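Local coordinates for protein LbaCas13a H328A (C2c2) (Lachnospiraceae bacterium NK4A179, PDB 5WLH) that binds a CRISPR pre-crRNA as its guide and, as an RNA-targeting Cas13a nuclease, cleaves RNA with a preference for adenine, at residues V1304-I1310 with K1321-R1327; N1241-R1246 with E1268-F1273; F1258-L1263 with L1366-P1370. The contacts are given in a common frame with arbitrary orientation. Numbering follows the deposited sequence.

Contact 1: V1304-I1310 with K1321-R1327; sequences VSGKKMI and KEKECAR. With nucleotides of chain B.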
loop_
_atom_site.group_PDB
_atom_site.type_symbol
_atom_site.label_atom_id
_atom_site.label_comp_id
_atom_site.label_asym_id
_atom_site.label_seq_id
_atom_site.Cartn_x
_atom_site.Cartn_y
_atom_site.Cartn_z
ATOM N N VAL A 1304 23.565 3.144 2.450
ATOM C CA VAL A 1304 24.983 3.099 2.137
ATOM C C VAL A 1304 25.113 2.660 0.693
ATOM O O VAL A 1304 24.183 2.839 -0.100
ATOM C CB VAL A 1304 25.734 2.168 3.110
ATOM C CG1 VAL A 1304 25.679 2.747 4.508
ATOM C CG2 VAL A 1304 25.132 0.784 3.108
ATOM N N SER A 1305 26.258 2.108 0.324
ATOM C CA SER A 1305 26.542 1.850 -1.074
ATOM C C SER A 1305 26.811 0.374 -1.286
ATOM O O SER A 1305 27.467 -0.278 -0.464
ATOM C CB SER A 1305 27.736 2.677 -1.565
ATOM O OG SER A 1305 27.428 4.057 -1.546
ATOM N N GLY A 1306 26.286 -0.141 -2.386
ATOM C CA GLY A 1306 26.549 -1.476 -2.866
ATOM C C GLY A 1306 26.965 -1.407 -4.322
ATOM O O GLY A 1306 27.493 -0.405 -4.787
ATOM N N LYS A 1307 26.691 -2.487 -5.038
ATOM C CA LYS A 1307 27.105 -2.639 -6.422
ATOM C C LYS A 1307 25.915 -3.081 -7.249
ATOM O O LYS A 1307 25.020 -3.769 -6.758
ATOM C CB LYS A 1307 28.228 -3.688 -6.578
ATOM C CG LYS A 1307 29.483 -3.413 -5.760
ATOM C CD LYS A 1307 30.209 -2.193 -6.291
ATOM C CE LYS A 1307 31.421 -1.836 -5.440
ATOM N NZ LYS A 1307 31.828 -0.426 -5.682
ATOM N N LYS A 1308 25.934 -2.710 -8.522
ATOM C CA LYS A 1308 24.948 -3.206 -9.464
ATOM C C LYS A 1308 25.606 -3.314 -10.828
ATOM O O LYS A 1308 26.543 -2.573 -11.137
ATOM C CB LYS A 1308 23.724 -2.289 -9.537
ATOM C CG LYS A 1308 24.028 -0.901 -10.052
ATOM C CD LYS A 1308 22.730 -0.100 -10.273
ATOM C CE LYS A 1308 23.029 1.356 -10.549
ATOM N NZ LYS A 1308 21.823 2.155 -10.934
ATOM N N MET A 1309 25.099 -4.230 -11.638
ATOM C CA MET A 1309 25.558 -4.346 -13.010
ATOM C C MET A 1309 24.723 -3.467 -13.932
ATOM O O MET A 1309 23.531 -3.230 -13.699
ATOM C CB MET A 1309 25.501 -5.799 -13.480
ATOM C CG MET A 1309 26.334 -6.735 -12.639
ATOM S SD MET A 1309 28.033 -6.172 -12.526
ATOM C CE MET A 1309 28.480 -6.162 -14.258
ATOM N N ILE A 1310 25.379 -2.965 -14.975
ATOM C CA ILE A 1310 24.746 -2.276 -16.090
ATOM C C ILE A 1310 24.940 -3.164 -17.301
ATOM O O ILE A 1310 26.082 -3.405 -17.708
ATOM C CB ILE A 1310 25.369 -0.894 -16.333
ATOM C CG1 ILE A 1310 25.435 -0.089 -15.034
ATOM C CG2 ILE A 1310 24.599 -0.147 -17.421
ATOM C CD1 ILE A 1310 24.080 0.256 -14.460
ATOM N N LYS A 1321 29.038 -3.867 -17.130
ATOM C CA LYS A 1321 29.946 -3.145 -16.252
ATOM C C LYS A 1321 29.282 -2.930 -14.894
ATOM O O LYS A 1321 28.054 -2.832 -14.790
ATOM C CB LYS A 1321 30.347 -1.796 -16.856
ATOM C CG LYS A 1321 31.003 -1.882 -18.240
ATOM C CD LYS A 1321 32.526 -1.941 -18.153
ATOM C CE LYS A 1321 33.178 -1.272 -19.365
ATOM N NZ LYS A 1321 34.525 -1.834 -19.689
ATOM N N GLU A 1322 30.104 -2.869 -13.853
ATOM C CA GLU A 1322 29.630 -2.734 -12.482
ATOM C C GLU A 1322 29.736 -1.291 -12.011
ATOM O O GLU A 1322 30.647 -0.556 -12.397
ATOM C CB GLU A 1322 30.430 -3.644 -11.549
ATOM C CG GLU A 1322 29.762 -3.903 -10.212
ATOM C CD GLU A 1322 30.669 -4.633 -9.245
ATOM O OE1 GLU A 1322 31.794 -4.139 -8.998
ATOM O OE2 GLU A 1322 30.250 -5.696 -8.733
ATOM N N LYS A 1323 28.801 -0.884 -11.155
ATOM C CA LYS A 1323 28.848 0.467 -10.626
ATOM C C LYS A 1323 28.179 0.489 -9.259
ATOM O O LYS A 1323 27.632 -0.515 -8.803
ATOM C CB LYS A 1323 28.222 1.462 -11.606
ATOM C CG LYS A 1323 26.710 1.541 -11.564
ATOM C CD LYS A 1323 26.209 2.758 -12.341
ATOM C CE LYS A 1323 26.226 4.010 -11.491
ATOM N NZ LYS A 1323 25.699 5.186 -12.224
ATOM N N GLU A 1324 28.262 1.639 -8.595
ATOM C CA GLU A 1324 27.681 1.766 -7.263
ATOM C C GLU A 1324 26.151 1.725 -7.334
ATOM O O GLU A 1324 25.543 2.098 -8.337
ATOM C CB GLU A 1324 28.150 3.052 -6.599
ATOM C CG GLU A 1324 29.662 3.196 -6.568
ATOM C CD GLU A 1324 30.182 3.534 -5.195
ATOM O OE1 GLU A 1324 30.574 4.704 -4.984
ATOM O OE2 GLU A 1324 30.190 2.631 -4.324
ATOM N N CYS A 1325 25.535 1.243 -6.256
ATOM C CA CYS A 1325 24.090 1.054 -6.186
ATOM C C CYS A 1325 23.647 1.421 -4.781
ATOM O O CYS A 1325 24.402 1.221 -3.829
ATOM C CB CYS A 1325 23.711 -0.407 -6.480
ATOM S SG CYS A 1325 21.919 -0.803 -6.417
ATOM N N ALA A 1326 22.436 1.984 -4.649
ATOM C CA ALA A 1326 21.898 2.195 -3.305
ATOM C C ALA A 1326 21.906 0.878 -2.550
ATOM O O ALA A 1326 21.568 -0.172 -3.099
ATOM C CB ALA A 1326 20.468 2.740 -3.357
ATOM N N ARG A 1327 22.280 0.928 -1.273
ATOM C CA ARG A 1327 22.223 -0.256 -0.428
ATOM C C ARG A 1327 21.496 0.131 0.847
ATOM O O ARG A 1327 21.965 0.995 1.598
ATOM C CB ARG A 1327 23.617 -0.807 -0.116
ATOM C CG ARG A 1327 23.574 -2.075 0.725
ATOM C CD ARG A 1327 24.847 -2.899 0.553
ATOM N NE ARG A 1327 25.777 -2.625 1.636
ATOM C CZ ARG A 1327 25.673 -3.161 2.846
ATOM N NH1 ARG A 1327 26.552 -2.846 3.782
ATOM N NH2 ARG A 1327 24.690 -4.015 3.117
ATOM P P A B 3 23.707 9.428 -12.275
ATOM O OP1 A B 3 22.808 10.249 -11.420
ATOM O OP2 A B 3 25.017 9.963 -12.725
ATOM O "O5'" A B 3 24.055 8.051 -11.570
ATOM C "C5'" A B 3 24.026 7.945 -10.179
ATOM C "C4'" A B 3 23.329 6.684 -9.768
ATOM O "O4'" A B 3 24.330 5.651 -9.576
ATOM C "C3'" A B 3 22.625 6.810 -8.428
ATOM O "O3'" A B 3 21.290 7.260 -8.576
ATOM C "C2'" A B 3 22.769 5.430 -7.825
ATOM O "O2'" A B 3 21.842 4.538 -8.425
ATOM C "C1'" A B 3 24.163 5.050 -8.322
ATOM N N9 A B 3 25.239 5.573 -7.463
ATOM C C8 A B 3 26.230 6.468 -7.832
ATOM N N7 A B 3 27.080 6.741 -6.868
ATOM C C5 A B 3 26.615 5.978 -5.799
ATOM C C6 A B 3 27.085 5.802 -4.486
ATOM N N6 A B 3 28.156 6.446 -4.013
ATOM N N1 A B 3 26.413 4.958 -3.667
ATOM C C2 A B 3 25.336 4.327 -4.156
ATOM N N3 A B 3 24.805 4.410 -5.376
ATOM C C4 A B 3 25.494 5.253 -6.153
ATOM P P A B 4 20.754 8.472 -7.679
ATOM O OP1 A B 4 19.346 8.729 -8.113
ATOM O OP2 A B 4 21.752 9.572 -7.661
ATOM O "O5'" A B 4 20.725 7.867 -6.212
ATOM C "C5'" A B 4 19.916 6.743 -5.908
ATOM C "C4'" A B 4 20.232 6.239 -4.531
ATOM O "O4'" A B 4 21.609 5.792 -4.484
ATOM C "C3'" A B 4 20.148 7.276 -3.431
ATOM O "O3'" A B 4 18.823 7.479 -2.988
ATOM C "C2'" A B 4 21.066 6.699 -2.365
ATOM O "O2'" A B 4 20.430 5.622 -1.688
ATOM C "C1'" A B 4 22.174 6.109 -3.230
ATOM N N9 A B 4 23.273 7.064 -3.461
ATOM C C8 A B 4 23.546 7.828 -4.568
ATOM N N7 A B 4 24.638 8.553 -4.442
ATOM C C5 A B 4 25.111 8.225 -3.178
ATOM C C6 A B 4 26.227 8.642 -2.416
ATOM N N6 A B 4 27.141 9.519 -2.837
ATOM N N1 A B 4 26.383 8.096 -1.191
ATOM C C2 A B 4 25.485 7.216 -0.742
ATOM N N3 A B 4 24.398 6.754 -1.361
ATOM C C4 A B 4 24.271 7.310 -2.568
HETATM O O HOH W 1 22.929 4.360 -12.668
#

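Contact 2: N1241-R1246 with E1268-F1273; sequences NITELR and EVFDRF. With nucleotides of chain B.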
loop_
_atom_site.group_PDB
_atom_site.type_symbol
_atom_site.label_atom_id
_atom_site.label_comp_id
_atom_site.label_asym_id
_atom_site.label_seq_id
_atom_site.Cartn_x
_atom_site.Cartn_y
_atom_site.Cartn_z
ATOM N N ASN A 1241 18.730 -5.168 -17.030
ATOM C CA ASN A 1241 18.873 -5.460 -15.610
ATOM C C ASN A 1241 17.534 -5.357 -14.902
ATOM O O ASN A 1241 17.273 -6.109 -13.953
ATOM C CB ASN A 1241 19.881 -4.512 -14.985
ATOM C CG ASN A 1241 21.184 -4.501 -15.735
ATOM O OD1 ASN A 1241 21.436 -3.612 -16.553
ATOM N ND2 ASN A 1241 22.008 -5.514 -15.490
ATOM N N ILE A 1242 16.678 -4.443 -15.359
ATOM C CA ILE A 1242 15.343 -4.345 -14.783
ATOM C C ILE A 1242 14.562 -5.612 -15.079
ATOM O O ILE A 1242 13.949 -6.202 -14.186
ATOM C CB ILE A 1242 14.616 -3.096 -15.303
ATOM C CG1 ILE A 1242 15.389 -1.838 -14.923
ATOM C CG2 ILE A 1242 13.185 -3.039 -14.765
ATOM C CD1 ILE A 1242 15.713 -1.752 -13.459
ATOM N N THR A 1243 14.575 -6.048 -16.343
ATOM C CA THR A 1243 13.943 -7.314 -16.705
ATOM C C THR A 1243 14.488 -8.459 -15.872
ATOM O O THR A 1243 13.726 -9.305 -15.381
ATOM C CB THR A 1243 14.174 -7.605 -18.187
ATOM O OG1 THR A 1243 13.686 -6.508 -18.955
ATOM C CG2 THR A 1243 13.451 -8.882 -18.586
ATOM N N GLU A 1244 15.811 -8.500 -15.700
ATOM C CA GLU A 1244 16.413 -9.555 -14.900
ATOM C C GLU A 1244 15.914 -9.511 -13.465
ATOM O O GLU A 1244 15.607 -10.554 -12.877
ATOM C CB GLU A 1244 17.934 -9.437 -14.937
ATOM C CG GLU A 1244 18.636 -10.472 -14.069
ATOM C CD GLU A 1244 20.059 -10.729 -14.525
ATOM O OE1 GLU A 1244 20.243 -11.450 -15.530
ATOM O OE2 GLU A 1244 20.991 -10.192 -13.890
ATOM N N LEU A 1245 15.835 -8.311 -12.882
ATOM C CA LEU A 1245 15.355 -8.194 -11.506
ATOM C C LEU A 1245 13.894 -8.635 -11.404
ATOM O O LEU A 1245 13.520 -9.398 -10.509
ATOM C CB LEU A 1245 15.536 -6.759 -11.025
ATOM C CG LEU A 1245 14.847 -6.400 -9.702
ATOM C CD1 LEU A 1245 15.426 -7.229 -8.568
ATOM C CD2 LEU A 1245 15.028 -4.885 -9.437
ATOM N N ARG A 1246 13.053 -8.163 -12.325
ATOM C CA ARG A 1246 11.654 -8.566 -12.342
ATOM C C ARG A 1246 11.532 -10.082 -12.402
ATOM O O ARG A 1246 10.772 -10.699 -11.642
ATOM C CB ARG A 1246 10.969 -7.912 -13.549
ATOM C CG ARG A 1246 9.487 -8.182 -13.667
ATOM C CD ARG A 1246 9.160 -9.236 -14.702
ATOM N NE ARG A 1246 7.766 -9.658 -14.577
ATOM C CZ ARG A 1246 6.747 -9.022 -15.140
ATOM N NH1 ARG A 1246 6.965 -7.935 -15.880
ATOM N NH2 ARG A 1246 5.508 -9.465 -14.962
ATOM N N GLU A 1268 17.757 -2.869 -4.553
ATOM C CA GLU A 1268 17.833 -2.639 -5.988
ATOM C C GLU A 1268 16.524 -2.077 -6.525
ATOM O O GLU A 1268 16.539 -1.269 -7.463
ATOM C CB GLU A 1268 18.224 -3.917 -6.728
ATOM C CG GLU A 1268 18.422 -3.628 -8.215
ATOM C CD GLU A 1268 18.893 -4.828 -9.001
ATOM O OE1 GLU A 1268 19.031 -4.684 -10.231
ATOM O OE2 GLU A 1268 19.113 -5.900 -8.397
ATOM N N VAL A 1269 15.391 -2.477 -5.939
ATOM C CA VAL A 1269 14.124 -1.840 -6.283
ATOM C C VAL A 1269 14.209 -0.346 -5.996
ATOM O O VAL A 1269 13.922 0.494 -6.854
ATOM C CB VAL A 1269 12.966 -2.513 -5.519
ATOM C CG1 VAL A 1269 11.675 -1.671 -5.634
ATOM C CG2 VAL A 1269 12.733 -3.927 -6.043
ATOM N N PHE A 1270 14.631 0.005 -4.783
ATOM C CA PHE A 1270 14.806 1.407 -4.424
ATOM C C PHE A 1270 15.747 2.115 -5.395
ATOM O O PHE A 1270 15.502 3.258 -5.790
ATOM C CB PHE A 1270 15.353 1.510 -2.996
ATOM C CG PHE A 1270 15.560 2.915 -2.521
ATOM C CD1 PHE A 1270 14.475 3.775 -2.374
ATOM C CD2 PHE A 1270 16.831 3.362 -2.160
ATOM C CE1 PHE A 1270 14.644 5.074 -1.933
ATOM C CE2 PHE A 1270 17.022 4.654 -1.712
ATOM C CZ PHE A 1270 15.927 5.511 -1.573
ATOM N N ASP A 1271 16.830 1.452 -5.774
ATOM C CA ASP A 1271 17.841 2.114 -6.584
ATOM C C ASP A 1271 17.336 2.394 -7.990
ATOM O O ASP A 1271 17.563 3.486 -8.526
ATOM C CB ASP A 1271 19.108 1.271 -6.647
ATOM C CG ASP A 1271 20.180 1.937 -7.489
ATOM O OD1 ASP A 1271 20.955 2.755 -6.933
ATOM O OD2 ASP A 1271 20.212 1.678 -8.706
ATOM N N ARG A 1272 16.640 1.427 -8.613
ATOM C CA ARG A 1272 16.348 1.615 -10.030
ATOM C C ARG A 1272 15.070 0.980 -10.562
ATOM O O ARG A 1272 14.867 1.028 -11.780
ATOM C CB ARG A 1272 17.522 1.097 -10.887
ATOM C CG ARG A 1272 17.874 -0.374 -10.691
ATOM C CD ARG A 1272 18.994 -0.732 -11.680
ATOM N NE ARG A 1272 19.576 -2.051 -11.474
ATOM C CZ ARG A 1272 20.628 -2.486 -12.167
ATOM N NH1 ARG A 1272 21.176 -1.688 -13.080
ATOM N NH2 ARG A 1272 21.119 -3.698 -11.959
ATOM N N PHE A 1273 14.197 0.391 -9.738
ATOM C CA PHE A 1273 12.986 -0.164 -10.328
ATOM C C PHE A 1273 11.936 0.916 -10.563
ATOM O O PHE A 1273 11.130 0.815 -11.495
ATOM C CB PHE A 1273 12.442 -1.273 -9.425
ATOM C CG PHE A 1273 11.503 -2.224 -10.106
ATOM C CD1 PHE A 1273 11.955 -3.095 -11.089
ATOM C CD2 PHE A 1273 10.157 -2.260 -9.742
ATOM C CE1 PHE A 1273 11.087 -3.975 -11.703
ATOM C CE2 PHE A 1273 9.284 -3.155 -10.354
ATOM C CZ PHE A 1273 9.751 -4.015 -11.322
ATOM P P A B 4 20.754 8.472 -7.679
ATOM O OP1 A B 4 19.346 8.729 -8.113
ATOM O OP2 A B 4 21.752 9.572 -7.661
ATOM O "O5'" A B 4 20.725 7.867 -6.212
ATOM C "C5'" A B 4 19.916 6.743 -5.908
ATOM C "C4'" A B 4 20.232 6.239 -4.531
ATOM O "O4'" A B 4 21.609 5.792 -4.484
ATOM C "C3'" A B 4 20.148 7.276 -3.431
ATOM O "O3'" A B 4 18.823 7.479 -2.988
ATOM C "C2'" A B 4 21.066 6.699 -2.365
ATOM O "O2'" A B 4 20.430 5.622 -1.688
ATOM C "C1'" A B 4 22.174 6.109 -3.230
ATOM N N9 A B 4 23.273 7.064 -3.461
ATOM C C8 A B 4 23.546 7.828 -4.568
ATOM N N7 A B 4 24.638 8.553 -4.442
ATOM C C5 A B 4 25.111 8.225 -3.178
ATOM C C6 A B 4 26.227 8.642 -2.416
ATOM N N6 A B 4 27.141 9.519 -2.837
ATOM N N1 A B 4 26.383 8.096 -1.191
ATOM C C2 A B 4 25.485 7.216 -0.742
ATOM N N3 A B 4 24.398 6.754 -1.361
ATOM C C4 A B 4 24.271 7.310 -2.568
ATOM P P A B 3 23.707 9.428 -12.275
ATOM O OP1 A B 3 22.808 10.249 -11.420
ATOM O OP2 A B 3 25.017 9.963 -12.725
ATOM O "O5'" A B 3 24.055 8.051 -11.570
ATOM C "C5'" A B 3 24.026 7.945 -10.179
ATOM C "C4'" A B 3 23.329 6.684 -9.768
ATOM O "O4'" A B 3 24.330 5.651 -9.576
ATOM C "C3'" A B 3 22.625 6.810 -8.428
ATOM O "O3'" A B 3 21.290 7.260 -8.576
ATOM C "C2'" A B 3 22.769 5.430 -7.825
ATOM O "O2'" A B 3 21.842 4.538 -8.425
ATOM C "C1'" A B 3 24.163 5.050 -8.322
ATOM N N9 A B 3 25.239 5.573 -7.463
ATOM C C8 A B 3 26.230 6.468 -7.832
ATOM N N7 A B 3 27.080 6.741 -6.868
ATOM C C5 A B 3 26.615 5.978 -5.799
ATOM C C6 A B 3 27.085 5.802 -4.486
ATOM N N6 A B 3 28.156 6.446 -4.013
ATOM N N1 A B 3 26.413 4.958 -3.667
ATOM C C2 A B 3 25.336 4.327 -4.156
ATOM N N3 A B 3 24.805 4.410 -5.376
ATOM C C4 A B 3 25.494 5.253 -6.153
HETATM O O HOH W 2 19.002 -6.775 -11.900
#

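Contact 3: F1258-L1263 with L1366-P1370; sequences FDRSFL and LLFYP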
loop_
_atom_site.group_PDB
_atom_site.type_symbol
_atom_site.label_atom_id
_atom_site.label_comp_id
_atom_site.label_asym_id
_atom_site.label_seq_id
_atom_site.Cartn_x
_atom_site.Cartn_y
_atom_site.Cartn_z
ATOM N N PHE A 1258 19.635 -17.965 -3.424
ATOM C CA PHE A 1258 20.069 -17.186 -2.260
ATOM C C PHE A 1258 21.347 -16.407 -2.550
ATOM O O PHE A 1258 22.191 -16.217 -1.669
ATOM C CB PHE A 1258 20.252 -18.083 -1.027
ATOM C CG PHE A 1258 19.021 -18.863 -0.657
ATOM C CD1 PHE A 1258 18.010 -18.276 0.092
ATOM C CD2 PHE A 1258 18.858 -20.175 -1.076
ATOM C CE1 PHE A 1258 16.863 -18.989 0.424
ATOM C CE2 PHE A 1258 17.706 -20.894 -0.749
ATOM C CZ PHE A 1258 16.708 -20.298 0.003
ATOM N N ASP A 1259 21.511 -15.959 -3.792
ATOM C CA ASP A 1259 22.676 -15.163 -4.149
ATOM C C ASP A 1259 22.539 -13.723 -3.684
ATOM O O ASP A 1259 23.539 -12.997 -3.624
ATOM C CB ASP A 1259 22.888 -15.195 -5.659
ATOM C CG ASP A 1259 21.615 -14.910 -6.418
ATOM O OD1 ASP A 1259 20.596 -15.582 -6.151
ATOM O OD2 ASP A 1259 21.631 -13.998 -7.265
ATOM N N ARG A 1260 21.327 -13.289 -3.360
ATOM C CA ARG A 1260 21.113 -11.970 -2.794
ATOM C C ARG A 1260 20.085 -12.080 -1.682
ATOM O O ARG A 1260 19.376 -13.080 -1.558
ATOM C CB ARG A 1260 20.658 -10.958 -3.850
ATOM C CG ARG A 1260 19.441 -11.379 -4.641
ATOM C CD ARG A 1260 19.278 -10.502 -5.875
ATOM N NE ARG A 1260 19.920 -11.084 -7.048
ATOM C CZ ARG A 1260 19.814 -10.596 -8.278
ATOM N NH1 ARG A 1260 19.093 -9.508 -8.503
ATOM N NH2 ARG A 1260 20.432 -11.196 -9.285
ATOM N N SER A 1261 20.021 -11.037 -0.874
ATOM C CA SER A 1261 19.146 -10.993 0.282
ATOM C C SER A 1261 17.878 -10.233 -0.057
ATOM O O SER A 1261 17.799 -9.533 -1.063
ATOM C CB SER A 1261 19.846 -10.306 1.443
ATOM O OG SER A 1261 20.318 -9.053 0.995
ATOM N N PHE A 1262 16.880 -10.379 0.814
ATOM C CA PHE A 1262 15.718 -9.507 0.740
ATOM C C PHE A 1262 16.134 -8.042 0.795
ATOM O O PHE A 1262 15.646 -7.222 0.023
ATOM C CB PHE A 1262 14.737 -9.862 1.860
ATOM C CG PHE A 1262 13.759 -10.939 1.460
ATOM C CD1 PHE A 1262 12.833 -10.704 0.449
ATOM C CD2 PHE A 1262 13.782 -12.184 2.067
ATOM C CE1 PHE A 1262 11.923 -11.684 0.063
ATOM C CE2 PHE A 1262 12.871 -13.182 1.684
ATOM C CZ PHE A 1262 11.939 -12.928 0.685
ATOM N N LEU A 1263 17.047 -7.687 1.705
ATOM C CA LEU A 1263 17.506 -6.302 1.744
ATOM C C LEU A 1263 18.161 -5.896 0.439
ATOM O O LEU A 1263 18.016 -4.754 -0.006
ATOM C CB LEU A 1263 18.487 -6.090 2.897
ATOM C CG LEU A 1263 17.810 -5.868 4.243
ATOM C CD1 LEU A 1263 18.896 -5.812 5.293
ATOM C CD2 LEU A 1263 17.001 -4.569 4.261
ATOM N N LEU A 1366 16.565 -13.455 7.986
ATOM C CA LEU A 1366 15.650 -13.345 6.860
ATOM C C LEU A 1366 16.019 -12.168 5.971
ATOM O O LEU A 1366 16.015 -12.277 4.737
ATOM C CB LEU A 1366 14.229 -13.208 7.409
ATOM C CG LEU A 1366 13.043 -12.844 6.534
ATOM C CD1 LEU A 1366 11.793 -13.448 7.168
ATOM C CD2 LEU A 1366 12.926 -11.342 6.445
ATOM N N LEU A 1367 16.321 -11.021 6.577
ATOM C CA LEU A 1367 16.595 -9.825 5.785
ATOM C C LEU A 1367 17.947 -9.892 5.102
ATOM O O LEU A 1367 18.107 -9.384 3.982
ATOM C CB LEU A 1367 16.532 -8.588 6.669
ATOM C CG LEU A 1367 15.121 -8.252 7.156
ATOM C CD1 LEU A 1367 15.223 -7.215 8.263
ATOM C CD2 LEU A 1367 14.314 -7.722 5.982
ATOM N N PHE A 1368 18.934 -10.498 5.760
ATOM C CA PHE A 1368 20.324 -10.362 5.339
ATOM C C PHE A 1368 20.864 -11.562 4.592
ATOM O O PHE A 1368 21.807 -11.402 3.816
ATOM C CB PHE A 1368 21.240 -10.123 6.546
ATOM C CG PHE A 1368 21.319 -8.687 6.969
ATOM C CD1 PHE A 1368 22.236 -7.824 6.375
ATOM C CD2 PHE A 1368 20.471 -8.193 7.941
ATOM C CE1 PHE A 1368 22.313 -6.499 6.763
ATOM C CE2 PHE A 1368 20.543 -6.863 8.333
ATOM C CZ PHE A 1368 21.454 -6.018 7.752
ATOM N N TYR A 1369 20.338 -12.757 4.837
ATOM C CA TYR A 1369 20.898 -13.956 4.220
ATOM C C TYR A 1369 21.031 -13.770 2.703
ATOM O O TYR A 1369 20.060 -13.368 2.048
ATOM C CB TYR A 1369 20.024 -15.175 4.522
ATOM C CG TYR A 1369 20.742 -16.452 4.167
ATOM C CD1 TYR A 1369 20.742 -16.925 2.865
ATOM C CD2 TYR A 1369 21.482 -17.136 5.119
ATOM C CE1 TYR A 1369 21.437 -18.066 2.526
ATOM C CE2 TYR A 1369 22.178 -18.286 4.789
ATOM C CZ TYR A 1369 22.154 -18.742 3.494
ATOM O OH TYR A 1369 22.840 -19.890 3.154
ATOM N N PRO A 1370 22.185 -14.120 2.095
ATOM C CA PRO A 1370 23.356 -14.859 2.597
ATOM C C PRO A 1370 24.367 -14.052 3.412
ATOM O O PRO A 1370 25.324 -14.648 3.919
ATOM C CB PRO A 1370 24.016 -15.360 1.305
ATOM C CG PRO A 1370 23.743 -14.323 0.337
ATOM C CD PRO A 1370 22.347 -13.792 0.669
HETATM O O HOH W 3 22.258 -8.941 2.717
HETATM O O HOH W 4 17.552 -12.767 2.631
#

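Contact 1: V1304-I1310 with K1321-R1327
Strands 1304-1310 and 1321-1327 pair antiparallel, their axes 3.9 Å apart at closest approach and their directions 131° apart, a strongly twisted ladder. Four hydrogen-bonded pairs carry it: Val1304 with Arg1327, Gly1306 with Cys1325, Lys1308 with Lys1323 and Ile1310 with Lys1321. Each is bonded both ways, as in Gly1306 N to Cys1325 O (2.7 Å) and Cys1325 N to Gly1306 O (3.0 Å). Arg1327 CB is 3.6 Å from Gly1306 N; a CB modelled on Gly1306 would lie 3.3 Å from Arg1327 CD, so the missing side chain lets the arginine lie close over the strand. On the face of Cys1325, Lys1308 and Lys1323, the long lysines run out towards the RNA. Water 1 accepts from both Lys1308 NZ (3.0 Å) and Lys1323 NZ (2.9 Å), and Lys1308 is neutralised by salt bridges to Glu1238 and Asp1271. Lys1323 NZ reaches O4' of A3 of chain B in a weak hydrogen bond (3.0 Å). The small Ser1305 brings its hydroxyl up to the base, OG donating to N1 of A3 of chain B at 2.5 Å, while Glu1324 OE1 lies 3.1 Å from N6 of the same nucleotide. Glu1324 OE2 also makes a long salt bridge with Lys1307 NZ (3.7 Å). Farther along, the flexible Met1309 folds back so that SD lies 3.6 Å from Glu1322 CB. The whole is a beta hairpin at the edge of a four-stranded antiparallel sheet, one that forms an adenine-contacting site for the bound pre-crRNA.

Contact 2: N1241-R1246 with E1268-F1273
Two helices of what is probably the C-terminal HEPN nuclease domain, 1239-1250 and 1262-1273, pack nearly antiparallel, the short segments crossing at -147° with axes 11.0 Å apart. Leu1245 (t, p) sets CD2 3.8 Å from Glu1268 CG, 3.9 Å from Phe1273 CD1 and 4.2 Å from Val1269 CG2, its branched end filling the hollow between them. Ile1242, with both chi angles m, starts sideways but bends inward: CD1 lies 3.4 Å from Arg1272 O, CG2 3.8 Å from Phe1273 CE1. Arg1246, the arginine of an RX4H motif and so probably part of the RNase site, meets the other segment only through CB, 4.3 Å from Phe1273 CE1 at the ring edge; its guanidinium leads away to Glu1250 and Glu1130. In the pi-type turn 1269-1273, Arg1272, p at chi1 and extended beyond, lays one guanidinium face over Asn1241 CB. Such a buried charge needs partners: the extended Glu1268 supplies OE1 to Arg1272 NH2 (2.9 Å) and NE (3.0 Å), and Glu1238 and Met1309 O take NH1. Asp1271 faces the RNA, OD1 accepting a very short 2.5 Å hydrogen bond from O2' of A3 of chain B and another from Ala1326 N, while OD2 forms a salt bridge with Lys1308. Between the segments, water 2 donates to Asn1241 O at 2.8 Å and to Glu1268 OE1 at 2.7 Å.

Contact 3: F1258-L1263 with L1366-P1370
Helix 1357-1368 docks its C-terminus on the N-capped start of helix 1262-1273, closing a long chain segment in what is probably the HEPN domain. Leu1366 O lies at the edge of the Phe1262 ring, 3.5 Å from CD2, and takes a hydrogen bond from water 4. Leu1367 O accepts from Leu1263 N (3.0 Å), so one helix's last turn satisfies an amide in the other's first; Leu1367 CB meets Leu1263 CG at 3.9 Å. Phe1368 offers a flat ring face to Leu1263 CD1, a CH-pi contact 3.6 Å from the centroid, and water 3 joins its O to Ser1261 OG. That serine is the N-cap, its short side chain capping Gly1264 N. Tyr1369 leaves the helix and turns its ring edge to the Phe1258 face in an offset edge-to-face pair, centroids 5.8 Å apart and planes at 90°. Pro1370, after a cis peptide, places CG 3.2 Å from Phe1258 O. Helices 1050-1056 and 1106-1145 meet Leu1366, helix 1284-1294 touches Leu1263 and Leu1367, and strand 1321-1330 receives Leu1367 and Phe1368.

Overall arrangement
Helix 1262-1273 ties the set together: contact 3 holds its start and contact 2 its last turns, their centres about 16 Å apart. Contact 1 lies about 11 Å between centres from contact 2 and touches it directly, through Lys1308 with Asp1271. Along the chain contact 2 closes before contact 1 opens, contact 1 is nested within the long loop closed by contact 3, and contacts 2 and 3 cross. Strand 1321-1330 both pairs in contact 1 and receives side chains of contact 3. Residues distant in sequence thus converge: the hairpin and the helix both meet A3 of the pre-crRNA, whereas contact 3 stays about 11 Å from the RNA at its nearest atom.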